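Local coordinates for tetratricopeptide TPR_2 repeat protein (Thermobaculum terrenum, PDB 5DJS), which belongs to the tetratricopeptide-repeat proteins, joining an N-terminal array of helical repeats to a region of the glycosyltransferase family 41 (GT-B) type, at residues Q20-W33 with A45-G57. The protein carries 1 engineered substitution. Numbering follows the deposited sequence.
Sequences QRSGDVLASERACW and ALHLLGLLHGECG
The indole of Trp-33 has one face over Leu-49, whose CD1 lies 3.6 Å from the centroid of the six-membered ring and only 6° off its normal, a CH-pi contact. Glu-29 OE2 lies at the edge of the same indole, in plane. It also stands at the edge of the His-53 imidazole, near the ring plane; Leu-49 O lies in plane at the same ring's edge. His-53 NE2 donates to Glu-29 OE2 over 2.9 Å, a weak bond, bent to 125° at the hydrogen, carboxylate and ring planes far from coplanar. His-53 ND1 is hydrogen-bonded to Asn-58 OD1, just beyond helix 45-56; with both nitrogens partnered, ring rotation is probably limited, though one bond is weak. Glu-29 gets there by an extended chain, CG anti to the backbone N and packed on Leu-49 CD2. Deeper in, Leu-52 enters as a knob among Gln-20, Val-25, Ser-28 and Glu-29, its CD1 3.6 Å from Ser-28 OG, which hydrogen-bonds the carbonyl of Ala-16. Cys-32 SG meets Leu-48 CD2 at 3.6 Å. Helices 25-33 and 45-56 approach to 9.3 Å between axes, nearly antiparallel at 152°, as expected for successive helices in a tetratricopeptide-repeat array.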
loop_
_atom_site.group_PDB
_atom_site.type_symbol
_atom_site.label_atom_id
_atom_site.label_comp_id
_atom_site.label_asym_id
_atom_site.label_seq_id
_atom_site.Cartn_x
_atom_site.Cartn_y
_atom_site.Cartn_z
ATOM N N GLN A 20 -20.877 6.310 7.229
ATOM C CA GLN A 20 -19.692 5.699 6.619
ATOM C C GLN A 20 -18.737 6.755 6.034
ATOM O O GLN A 20 -17.519 6.596 6.135
ATOM C CB GLN A 20 -20.083 4.607 5.599
ATOM C CG GLN A 20 -20.377 5.054 4.165
ATOM C CD GLN A 20 -19.200 4.920 3.202
ATOM O OE1 GLN A 20 -18.181 4.297 3.506
ATOM N NE2 GLN A 20 -19.353 5.501 2.015
ATOM N N ARG A 21 -19.279 7.831 5.457
ATOM C CA ARG A 21 -18.445 8.943 4.966
ATOM C C ARG A 21 -17.724 9.691 6.089
ATOM O O ARG A 21 -16.605 10.154 5.881
ATOM C CB ARG A 21 -19.247 9.950 4.129
ATOM C CG ARG A 21 -19.245 9.672 2.632
ATOM C CD ARG A 21 -19.657 10.907 1.845
ATOM N NE ARG A 21 -20.930 11.459 2.325
ATOM C CZ ARG A 21 -22.144 10.969 2.052
ATOM N NH1 ARG A 21 -22.301 9.890 1.279
ATOM N NH2 ARG A 21 -23.222 11.565 2.562
ATOM N N SER A 22 -18.363 9.817 7.255
ATOM C CA SER A 22 -17.728 10.444 8.429
ATOM C C SER A 22 -16.760 9.523 9.196
ATOM O O SER A 22 -16.017 10.011 10.043
ATOM C CB SER A 22 -18.782 11.000 9.393
ATOM O OG SER A 22 -19.374 9.982 10.175
ATOM N N GLY A 23 -16.776 8.216 8.912
ATOM C CA GLY A 23 -15.893 7.242 9.568
ATOM C C GLY A 23 -16.567 6.285 10.550
ATOM O O GLY A 23 -15.975 5.268 10.899
ATOM N N ASP A 24 -17.785 6.601 11.003
ATOM C CA ASP A 24 -18.516 5.764 11.978
ATOM C C ASP A 24 -19.065 4.474 11.322
ATOM O O ASP A 24 -20.161 4.455 10.743
ATOM C CB ASP A 24 -19.645 6.577 12.649
ATOM C CG ASP A 24 -20.222 5.903 13.914
ATOM O OD1 ASP A 24 -19.794 4.787 14.303
ATOM O OD2 ASP A 24 -21.129 6.511 14.528
ATOM N N VAL A 25 -18.287 3.398 11.444
ATOM C CA VAL A 25 -18.566 2.126 10.769
ATOM C C VAL A 25 -19.670 1.353 11.496
ATOM O O VAL A 25 -20.637 0.927 10.862
ATOM C CB VAL A 25 -17.268 1.277 10.614
ATOM C CG1 VAL A 25 -17.556 -0.158 10.177
ATOM C CG2 VAL A 25 -16.328 1.944 9.614
ATOM N N LEU A 26 -19.522 1.183 12.813
ATOM C CA LEU A 26 -20.508 0.467 13.643
ATOM C C LEU A 26 -21.938 1.035 13.536
ATOM O O LEU A 26 -22.915 0.286 13.643
ATOM C CB LEU A 26 -20.063 0.429 15.121
ATOM C CG LEU A 26 -18.844 -0.449 15.462
ATOM C CD1 LEU A 26 -18.265 -0.081 16.824
ATOM C CD2 LEU A 26 -19.178 -1.938 15.414
ATOM N N ALA A 27 -22.053 2.344 13.319
ATOM C CA ALA A 27 -23.356 2.993 13.141
ATOM C C ALA A 27 -23.942 2.790 11.745
ATOM O O ALA A 27 -25.160 2.660 11.608
ATOM C CB ALA A 27 -23.258 4.481 13.453
ATOM N N SER A 28 -23.092 2.798 10.716
ATOM C CA SER A 28 -23.537 2.543 9.336
ATOM C C SER A 28 -24.007 1.095 9.163
ATOM O O SER A 28 -25.035 0.845 8.534
ATOM C CB SER A 28 -22.425 2.854 8.330
ATOM O OG SER A 28 -22.904 2.781 6.996
ATOM N N GLU A 29 -23.245 0.157 9.725
ATOM C CA GLU A 29 -23.608 -1.261 9.732
ATOM C C GLU A 29 -24.989 -1.490 10.350
ATOM O O GLU A 29 -25.838 -2.130 9.738
ATOM C CB GLU A 29 -22.554 -2.096 10.484
ATOM C CG GLU A 29 -22.953 -3.552 10.737
ATOM C CD GLU A 29 -21.923 -4.347 11.522
ATOM O OE1 GLU A 29 -21.434 -3.850 12.557
ATOM O OE2 GLU A 29 -21.622 -5.489 11.117
ATOM N N ARG A 30 -25.211 -0.982 11.560
ATOM C CA ARG A 30 -26.457 -1.286 12.282
ATOM C C ARG A 30 -27.681 -0.679 11.571
ATOM O O ARG A 30 -28.776 -1.254 11.607
ATOM C CB ARG A 30 -26.368 -0.919 13.788
ATOM C CG ARG A 30 -26.918 0.436 14.244
ATOM C CD ARG A 30 -26.974 0.536 15.772
ATOM N NE ARG A 30 -25.648 0.419 16.384
ATOM C CZ ARG A 30 -24.781 1.421 16.576
ATOM N NH1 ARG A 30 -25.066 2.678 16.227
ATOM N NH2 ARG A 30 -23.601 1.159 17.134
ATOM N N ALA A 31 -27.477 0.459 10.910
ATOM C CA ALA A 31 -28.505 1.077 10.066
ATOM C C ALA A 31 -28.806 0.240 8.817
ATOM O O ALA A 31 -29.965 0.111 8.423
ATOM C CB ALA A 31 -28.083 2.484 9.666
ATOM N N CYS A 32 -27.764 -0.312 8.194
ATOM C CA CYS A 32 -27.930 -1.246 7.063
ATOM C C CYS A 32 -28.708 -2.511 7.443
ATOM O O CYS A 32 -29.498 -3.005 6.646
ATOM C CB CYS A 32 -26.585 -1.668 6.473
ATOM S SG CYS A 32 -25.786 -0.465 5.406
ATOM N N TRP A 33 -28.467 -3.044 8.638
ATOM C CA TRP A 33 -29.235 -4.198 9.128
ATOM C C TRP A 33 -30.704 -3.839 9.311
ATOM O O TRP A 33 -31.572 -4.635 8.948
ATOM C CB TRP A 33 -28.649 -4.792 10.430
ATOM C CG TRP A 33 -27.376 -5.589 10.205
ATOM C CD1 TRP A 33 -26.147 -5.325 10.729
ATOM C CD2 TRP A 33 -27.216 -6.755 9.375
ATOM N NE1 TRP A 33 -25.227 -6.258 10.287
ATOM C CE2 TRP A 33 -25.856 -7.144 9.457
ATOM C CE3 TRP A 33 -28.089 -7.511 8.577
ATOM C CZ2 TRP A 33 -25.348 -8.252 8.772
ATOM C CZ3 TRP A 33 -27.582 -8.613 7.891
ATOM C CH2 TRP A 33 -26.220 -8.973 7.997
ATOM N N ALA A 45 -28.295 -1.760 0.438
ATOM C CA ALA A 45 -27.930 -1.957 1.830
ATOM C C ALA A 45 -27.052 -3.202 1.962
ATOM O O ALA A 45 -26.103 -3.219 2.750
ATOM C CB ALA A 45 -29.185 -2.100 2.677
ATOM N N LEU A 46 -27.406 -4.247 1.211
ATOM C CA LEU A 46 -26.520 -5.388 0.963
ATOM C C LEU A 46 -25.151 -4.914 0.490
ATOM O O LEU A 46 -24.133 -5.296 1.058
ATOM C CB LEU A 46 -27.121 -6.327 -0.097
ATOM C CG LEU A 46 -27.917 -7.588 0.293
ATOM C CD1 LEU A 46 -28.136 -7.793 1.785
ATOM C CD2 LEU A 46 -29.246 -7.617 -0.443
ATOM N N HIS A 47 -25.152 -4.077 -0.546
ATOM C CA HIS A 47 -23.925 -3.475 -1.083
ATOM C C HIS A 47 -23.080 -2.698 -0.056
ATOM O O HIS A 47 -21.862 -2.870 -0.004
ATOM C CB HIS A 47 -24.261 -2.540 -2.243
ATOM C CG HIS A 47 -23.116 -1.673 -2.663
ATOM N ND1 HIS A 47 -22.000 -2.181 -3.291
ATOM C CD2 HIS A 47 -22.911 -0.339 -2.542
ATOM C CE1 HIS A 47 -21.159 -1.195 -3.545
ATOM N NE2 HIS A 47 -21.684 -0.069 -3.096
ATOM N N LEU A 48 -23.724 -1.843 0.735
ATOM C CA LEU A 48 -23.017 -1.013 1.712
ATOM C C LEU A 48 -22.418 -1.838 2.859
ATOM O O LEU A 48 -21.264 -1.609 3.253
ATOM C CB LEU A 48 -23.941 0.084 2.260
ATOM C CG LEU A 48 -23.347 1.129 3.220
ATOM C CD1 LEU A 48 -22.031 1.711 2.717
ATOM C CD2 LEU A 48 -24.358 2.242 3.455
ATOM N N LEU A 49 -23.203 -2.785 3.385
ATOM C CA LEU A 49 -22.679 -3.819 4.295
ATOM C C LEU A 49 -21.523 -4.610 3.680
ATOM O O LEU A 49 -20.590 -4.991 4.380
ATOM C CB LEU A 49 -23.763 -4.807 4.709
ATOM C CG LEU A 49 -24.557 -4.565 5.979
ATOM C CD1 LEU A 49 -25.671 -5.590 6.077
ATOM C CD2 LEU A 49 -23.685 -4.664 7.214
ATOM N N GLY A 50 -21.618 -4.878 2.383
ATOM C CA GLY A 50 -20.507 -5.389 1.593
ATOM C C GLY A 50 -19.227 -4.589 1.736
ATOM O O GLY A 50 -18.211 -5.163 2.123
ATOM N N LEU A 51 -19.272 -3.282 1.430
ATOM C CA LEU A 51 -18.088 -2.394 1.546
ATOM C C LEU A 51 -17.478 -2.450 2.930
ATOM O O LEU A 51 -16.277 -2.651 3.073
ATOM C CB LEU A 51 -18.423 -0.913 1.342
ATOM C CG LEU A 51 -19.161 -0.374 0.144
ATOM C CD1 LEU A 51 -19.088 1.150 0.152
ATOM C CD2 LEU A 51 -18.534 -0.924 -1.102
ATOM N N LEU A 52 -18.332 -2.237 3.929
ATOM C CA LEU A 52 -17.899 -2.007 5.295
ATOM C C LEU A 52 -17.149 -3.204 5.835
ATOM O O LEU A 52 -16.073 -3.055 6.399
ATOM C CB LEU A 52 -19.100 -1.685 6.193
ATOM C CG LEU A 52 -19.837 -0.370 5.908
ATOM C CD1 LEU A 52 -21.184 -0.360 6.623
ATOM C CD2 LEU A 52 -19.000 0.840 6.308
ATOM N N HIS A 53 -17.720 -4.387 5.641
ATOM C CA HIS A 53 -17.055 -5.638 6.006
ATOM C C HIS A 53 -15.805 -5.914 5.162
ATOM O O HIS A 53 -14.851 -6.513 5.656
ATOM C CB HIS A 53 -18.049 -6.801 5.975
ATOM C CG HIS A 53 -18.955 -6.824 7.165
ATOM N ND1 HIS A 53 -18.582 -7.395 8.362
ATOM C CD2 HIS A 53 -20.190 -6.308 7.365
ATOM C CE1 HIS A 53 -19.555 -7.247 9.242
ATOM N NE2 HIS A 53 -20.542 -6.589 8.664
ATOM N N GLY A 54 -15.813 -5.464 3.910
ATOM C CA GLY A 54 -14.628 -5.475 3.054
ATOM C C GLY A 54 -13.492 -4.621 3.589
ATOM O O GLY A 54 -12.339 -5.050 3.568
ATOM N N GLU A 55 -13.820 -3.419 4.066
ATOM C CA GLU A 55 -12.846 -2.548 4.750
ATOM C C GLU A 55 -12.391 -3.160 6.079
ATOM O O GLU A 55 -11.209 -3.104 6.397
ATOM C CB GLU A 55 -13.406 -1.135 4.980
ATOM C CG GLU A 55 -13.434 -0.258 3.727
ATOM C CD GLU A 55 -13.989 1.149 3.969
ATOM O OE1 GLU A 55 -14.861 1.341 4.856
ATOM O OE2 GLU A 55 -13.554 2.079 3.253
ATOM N N CYS A 56 -13.319 -3.755 6.833
ATOM C CA CYS A 56 -12.986 -4.461 8.089
ATOM C C CYS A 56 -12.197 -5.771 7.899
ATOM O O CYS A 56 -11.670 -6.295 8.870
ATOM C CB CYS A 56 -14.251 -4.754 8.917
ATOM S SG CYS A 56 -15.112 -3.292 9.542
ATOM N N GLY A 57 -12.146 -6.318 6.683
ATOM C CA GLY A 57 -11.382 -7.541 6.404
ATOM C C GLY A 57 -12.167 -8.847 6.437
ATOM O O GLY A 57 -11.594 -9.907 6.189
#